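Local coordinates for protein argininosuccinate lyase (Chelativorans sp., PDB 6RXA) that is an engineered variant of EDDS lyase, a C-N lyase of the aspartase/fumarase superfamily, probably acting on amino-substituted succinates to release fumarate, at residues Phe40-Val51 with Ser65-Asp76. The protein carries 2 engineered substitutions. Sequence-based numbering, arbitrary orientation.
Sequences FPYDSQIHRAHV and SATILSGLAQVD
D76 OD2 takes two hydrogen bonds from R48, one from NH1 and one from NH2, each 2.9 Å long. This end-on fork, both nitrogens closing on one oxygen, clasps an antiparallel alpha-alpha hairpin, in which consecutive helices 35-56 and 62-79 pair through segments 40-51 and 65-76, whose axes run at 172° and come within 10.3 Å. The acceptor lies almost in the guanidinium plane for both bonds, yet the carboxylate is turned about 40° from that plane: NH1 uses the syn lone pair of OD2, whereas NH2 approaches from above the carboxylate. The other oxygen is occupied too. S44 OG donates to D76 OD1 over 2.7 Å, again from above the carboxylate plane, and Y91 of helix 88-99 shares another hydrogen bond with OD1. Were D76 replaced by an alanine, the R48 charge would probably lose its mate and the S44 hydroxyl would be freer to turn.

The pair illustrates how a long side chain can be both polar clamp and packing element. As a knob among L69, L72, A73 and D76, R48 runs extended from CG to NE, carrying its guanidinium along the partner helix. L72 CB lies over one guanidinium face, toward its rim, and a water that accepts from R48 NE donates to L69 O, tying arginine to the opposing backbone. Nearer the root, R48 CG rests on L72 CD1 at 3.7 Å, while H47 CB touches the same methyl; the H47 ring meets that of Y91, its ND1 is hydrogen-bonded to R110, and its side chain lies about 8 Å from that of R112, a fumarate-binding residue.

Toward the loop end of the hairpin the contact becomes apolar. With chi1 of 164°, V51 swings CG1 opposite its amide nitrogen and against L69 CD2, and its other methyl, CG2, meets I68 CG2 at 3.9 Å.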
loop_
_atom_site.group_PDB
_atom_site.type_symbol
_atom_site.label_atom_id
_atom_site.label_comp_id
_atom_site.label_asym_id
_atom_site.label_seq_id
_atom_site.Cartn_x
_atom_site.Cartn_y
_atom_site.Cartn_z
ATOM N N PHE A 40 -22.206 -17.570 4.685
ATOM C CA PHE A 40 -22.978 -18.632 5.318
ATOM C C PHE A 40 -23.945 -19.351 4.384
ATOM O O PHE A 40 -23.984 -20.594 4.413
ATOM C CB PHE A 40 -23.745 -18.073 6.520
ATOM C CG PHE A 40 -24.771 -19.031 7.044
ATOM C CD1 PHE A 40 -24.366 -20.184 7.679
ATOM C CD2 PHE A 40 -26.121 -18.807 6.864
ATOM C CE1 PHE A 40 -25.289 -21.095 8.151
ATOM C CE2 PHE A 40 -27.050 -19.714 7.332
ATOM C CZ PHE A 40 -26.631 -20.859 7.974
ATOM N N PRO A 41 -24.751 -18.672 3.567
ATOM C CA PRO A 41 -25.656 -19.414 2.674
ATOM C C PRO A 41 -24.931 -20.307 1.694
ATOM O O PRO A 41 -25.469 -21.352 1.310
ATOM C CB PRO A 41 -26.476 -18.319 1.976
ATOM C CG PRO A 41 -25.789 -17.040 2.269
ATOM C CD PRO A 41 -24.995 -17.219 3.532
ATOM N N TYR A 42 -23.727 -19.923 1.264
ATOM C CA TYR A 42 -22.940 -20.791 0.393
ATOM C C TYR A 42 -22.420 -22.006 1.148
ATOM O O TYR A 42 -22.434 -23.125 0.617
ATOM C CB TYR A 42 -21.788 -19.993 -0.225
ATOM C CG TYR A 42 -22.284 -18.826 -1.044
ATOM C CD1 TYR A 42 -22.767 -19.011 -2.334
ATOM C CD2 TYR A 42 -22.310 -17.544 -0.519
ATOM C CE1 TYR A 42 -23.248 -17.943 -3.084
ATOM C CE2 TYR A 42 -22.790 -16.471 -1.271
ATOM C CZ TYR A 42 -23.260 -16.679 -2.541
ATOM O OH TYR A 42 -23.721 -15.601 -3.274
ATOM N N ASP A 43 -21.949 -21.804 2.382
ATOM C CA ASP A 43 -21.578 -22.940 3.220
ATOM C C ASP A 43 -22.721 -23.941 3.317
ATOM O O ASP A 43 -22.496 -25.155 3.260
ATOM C CB ASP A 43 -21.182 -22.475 4.625
ATOM C CG ASP A 43 -19.766 -21.914 4.695
ATOM O OD1 ASP A 43 -19.098 -21.770 3.655
ATOM O OD2 ASP A 43 -19.315 -21.615 5.819
ATOM N N SER A 44 -23.962 -23.450 3.458
ATOM C CA SER A 44 -25.117 -24.341 3.572
ATOM C C SER A 44 -25.340 -25.131 2.286
ATOM O O SER A 44 -25.726 -26.307 2.331
ATOM C CB SER A 44 -26.367 -23.542 3.944
ATOM O OG SER A 44 -26.351 -23.188 5.314
ATOM N N GLN A 45 -25.118 -24.500 1.134
ATOM C CA GLN A 45 -25.177 -25.221 -0.131
ATOM C C GLN A 45 -24.078 -26.271 -0.207
ATOM O O GLN A 45 -24.310 -27.388 -0.692
ATOM C CB GLN A 45 -25.066 -24.238 -1.292
ATOM C CG GLN A 45 -26.299 -23.375 -1.458
ATOM C CD GLN A 45 -27.546 -24.185 -1.769
ATOM O OE1 GLN A 45 -27.674 -24.753 -2.854
ATOM N NE2 GLN A 45 -28.471 -24.242 -0.814
ATOM N N ILE A 46 -22.881 -25.939 0.278
ATOM C CA ILE A 46 -21.783 -26.904 0.282
ATOM C C ILE A 46 -22.131 -28.125 1.124
ATOM O O ILE A 46 -21.843 -29.261 0.733
ATOM C CB ILE A 46 -20.478 -26.221 0.731
ATOM C CG1 ILE A 46 -20.035 -25.219 -0.341
ATOM C CG2 ILE A 46 -19.415 -27.258 1.059
ATOM C CD1 ILE A 46 -18.956 -24.257 0.150
ATOM N N HIS A 47 -22.749 -27.919 2.289
ATOM C CA HIS A 47 -23.132 -29.072 3.102
ATOM C C HIS A 47 -24.032 -30.010 2.310
ATOM O O HIS A 47 -23.878 -31.235 2.360
ATOM C CB HIS A 47 -23.871 -28.638 4.366
ATOM C CG HIS A 47 -23.092 -27.722 5.247
ATOM N ND1 HIS A 47 -21.722 -27.778 5.358
ATOM C CD2 HIS A 47 -23.495 -26.707 6.049
ATOM C CE1 HIS A 47 -21.313 -26.840 6.193
ATOM N NE2 HIS A 47 -22.368 -26.173 6.622
ATOM N N ARG A 48 -24.998 -29.447 1.586
ATOM C CA ARG A 48 -25.916 -30.267 0.804
ATOM C C ARG A 48 -25.176 -30.996 -0.311
ATOM O O ARG A 48 -25.381 -32.198 -0.517
ATOM C CB ARG A 48 -27.031 -29.386 0.248
ATOM C CG ARG A 48 -27.987 -28.889 1.321
ATOM C CD ARG A 48 -29.032 -27.948 0.755
ATOM N NE ARG A 48 -30.056 -27.639 1.754
ATOM C CZ ARG A 48 -29.894 -26.773 2.751
ATOM N NH1 ARG A 48 -28.752 -26.124 2.898
ATOM N NH2 ARG A 48 -30.881 -26.556 3.607
ATOM N N ALA A 49 -24.319 -30.287 -1.046
ATOM C CA ALA A 49 -23.599 -30.925 -2.146
ATOM C C ALA A 49 -22.660 -32.013 -1.641
ATOM O O ALA A 49 -22.555 -33.088 -2.252
ATOM C CB ALA A 49 -22.818 -29.883 -2.947
ATOM N N HIS A 50 -21.949 -31.746 -0.546
ATOM C CA HIS A 50 -21.044 -32.745 0.006
ATOM C C HIS A 50 -21.814 -33.989 0.422
ATOM O O HIS A 50 -21.416 -35.118 0.108
ATOM C CB HIS A 50 -20.290 -32.140 1.186
ATOM C CG HIS A 50 -19.284 -33.064 1.782
ATOM N ND1 HIS A 50 -18.091 -33.365 1.157
ATOM C CD2 HIS A 50 -19.291 -33.755 2.944
ATOM C CE1 HIS A 50 -17.410 -34.207 1.915
ATOM N NE2 HIS A 50 -18.117 -34.466 2.998
ATOM N N VAL A 51 -22.946 -33.799 1.106
ATOM C CA VAL A 51 -23.763 -34.919 1.567
ATOM C C VAL A 51 -24.332 -35.715 0.397
ATOM O O VAL A 51 -24.337 -36.951 0.423
ATOM C CB VAL A 51 -24.855 -34.403 2.523
ATOM C CG1 VAL A 51 -25.934 -35.440 2.719
ATOM C CG2 VAL A 51 -24.238 -33.999 3.857
ATOM N N SER A 65 -28.545 -39.733 4.745
ATOM C CA SER A 65 -28.519 -38.518 3.943
ATOM C C SER A 65 -29.802 -37.723 4.122
ATOM O O SER A 65 -29.761 -36.512 4.370
ATOM C CB SER A 65 -28.306 -38.912 2.480
ATOM O OG SER A 65 -28.249 -37.786 1.634
ATOM N N ALA A 66 -30.953 -38.393 4.048
ATOM C CA ALA A 66 -32.219 -37.690 4.201
ATOM C C ALA A 66 -32.324 -37.038 5.571
ATOM O O ALA A 66 -32.809 -35.908 5.691
ATOM C CB ALA A 66 -33.386 -38.658 3.999
ATOM N N THR A 67 -31.905 -37.750 6.621
ATOM C CA THR A 67 -31.963 -37.193 7.967
ATOM C C THR A 67 -31.111 -35.935 8.070
ATOM O O THR A 67 -31.557 -34.907 8.596
ATOM C CB THR A 67 -31.503 -38.238 8.981
ATOM O OG1 THR A 67 -32.336 -39.401 8.882
ATOM C CG2 THR A 67 -31.585 -37.657 10.377
ATOM N N ILE A 68 -29.882 -35.996 7.549
ATOM C CA ILE A 68 -28.989 -34.844 7.555
ATOM C C ILE A 68 -29.588 -33.692 6.753
ATOM O O ILE A 68 -29.662 -32.556 7.232
ATOM C CB ILE A 68 -27.604 -35.249 7.019
ATOM C CG1 ILE A 68 -26.924 -36.218 7.992
ATOM C CG2 ILE A 68 -26.734 -34.014 6.810
ATOM C CD1 ILE A 68 -25.710 -36.931 7.424
ATOM N N LEU A 69 -30.018 -33.967 5.515
ATOM C CA LEU A 69 -30.479 -32.898 4.634
ATOM C C LEU A 69 -31.708 -32.192 5.198
ATOM O O LEU A 69 -31.813 -30.962 5.111
ATOM C CB LEU A 69 -30.747 -33.434 3.225
ATOM C CG LEU A 69 -29.526 -33.949 2.465
ATOM C CD1 LEU A 69 -29.930 -34.744 1.242
ATOM C CD2 LEU A 69 -28.640 -32.775 2.048
ATOM N N SER A 70 -32.653 -32.942 5.774
ATOM C CA SER A 70 -33.791 -32.292 6.417
ATOM C C SER A 70 -33.337 -31.453 7.609
ATOM O O SER A 70 -33.865 -30.362 7.848
ATOM C CB SER A 70 -34.822 -33.332 6.852
ATOM O OG SER A 70 -35.499 -33.860 5.731
ATOM N N GLY A 71 -32.349 -31.941 8.363
ATOM C CA GLY A 71 -31.823 -31.156 9.469
ATOM C C GLY A 71 -31.156 -29.870 9.027
ATOM O O GLY A 71 -31.257 -28.841 9.706
ATOM N N LEU A 72 -30.443 -29.901 7.893
ATOM C CA LEU A 72 -29.813 -28.685 7.388
ATOM C C LEU A 72 -30.847 -27.586 7.166
ATOM O O LEU A 72 -30.606 -26.418 7.492
ATOM C CB LEU A 72 -29.053 -28.955 6.088
ATOM C CG LEU A 72 -27.877 -29.920 6.153
ATOM C CD1 LEU A 72 -27.356 -30.144 4.729
ATOM C CD2 LEU A 72 -26.781 -29.404 7.051
ATOM N N ALA A 73 -32.013 -27.944 6.620
ATOM C CA ALA A 73 -33.059 -26.949 6.417
ATOM C C ALA A 73 -33.508 -26.355 7.746
ATOM O O ALA A 73 -33.736 -25.145 7.848
ATOM C CB ALA A 73 -34.232 -27.592 5.681
ATOM N N GLN A 74 -33.624 -27.186 8.781
ATOM C CA GLN A 74 -34.037 -26.680 10.087
ATOM C C GLN A 74 -32.980 -25.754 10.683
ATOM O O GLN A 74 -33.310 -24.689 11.212
ATOM C CB GLN A 74 -34.325 -27.843 11.035
ATOM C CG GLN A 74 -35.453 -28.766 10.591
ATOM C CD GLN A 74 -35.603 -29.962 11.521
ATOM O OE1 GLN A 74 -35.964 -29.806 12.686
ATOM N NE2 GLN A 74 -35.306 -31.155 11.015
ATOM N N VAL A 75 -31.699 -26.129 10.609
ATOM C CA VAL A 75 -30.667 -25.285 11.209
ATOM C C VAL A 75 -30.495 -23.995 10.414
ATOM O O VAL A 75 -30.269 -22.923 10.987
ATOM C CB VAL A 75 -29.348 -26.053 11.390
ATOM C CG1 VAL A 75 -28.324 -25.173 12.061
ATOM C CG2 VAL A 75 -29.572 -27.303 12.237
ATOM N N ASP A 76 -30.621 -24.069 9.086
ATOM C CA ASP A 76 -30.589 -22.856 8.281
ATOM C C ASP A 76 -31.643 -21.861 8.762
ATOM O O ASP A 76 -31.378 -20.655 8.850
ATOM C CB ASP A 76 -30.817 -23.196 6.808
ATOM C CG ASP A 76 -29.613 -23.867 6.142
ATOM O OD1 ASP A 76 -28.521 -23.961 6.745
ATOM O OD2 ASP A 76 -29.778 -24.309 4.984
HETATM O O HOH W 1 -32.107 -29.272 2.875
#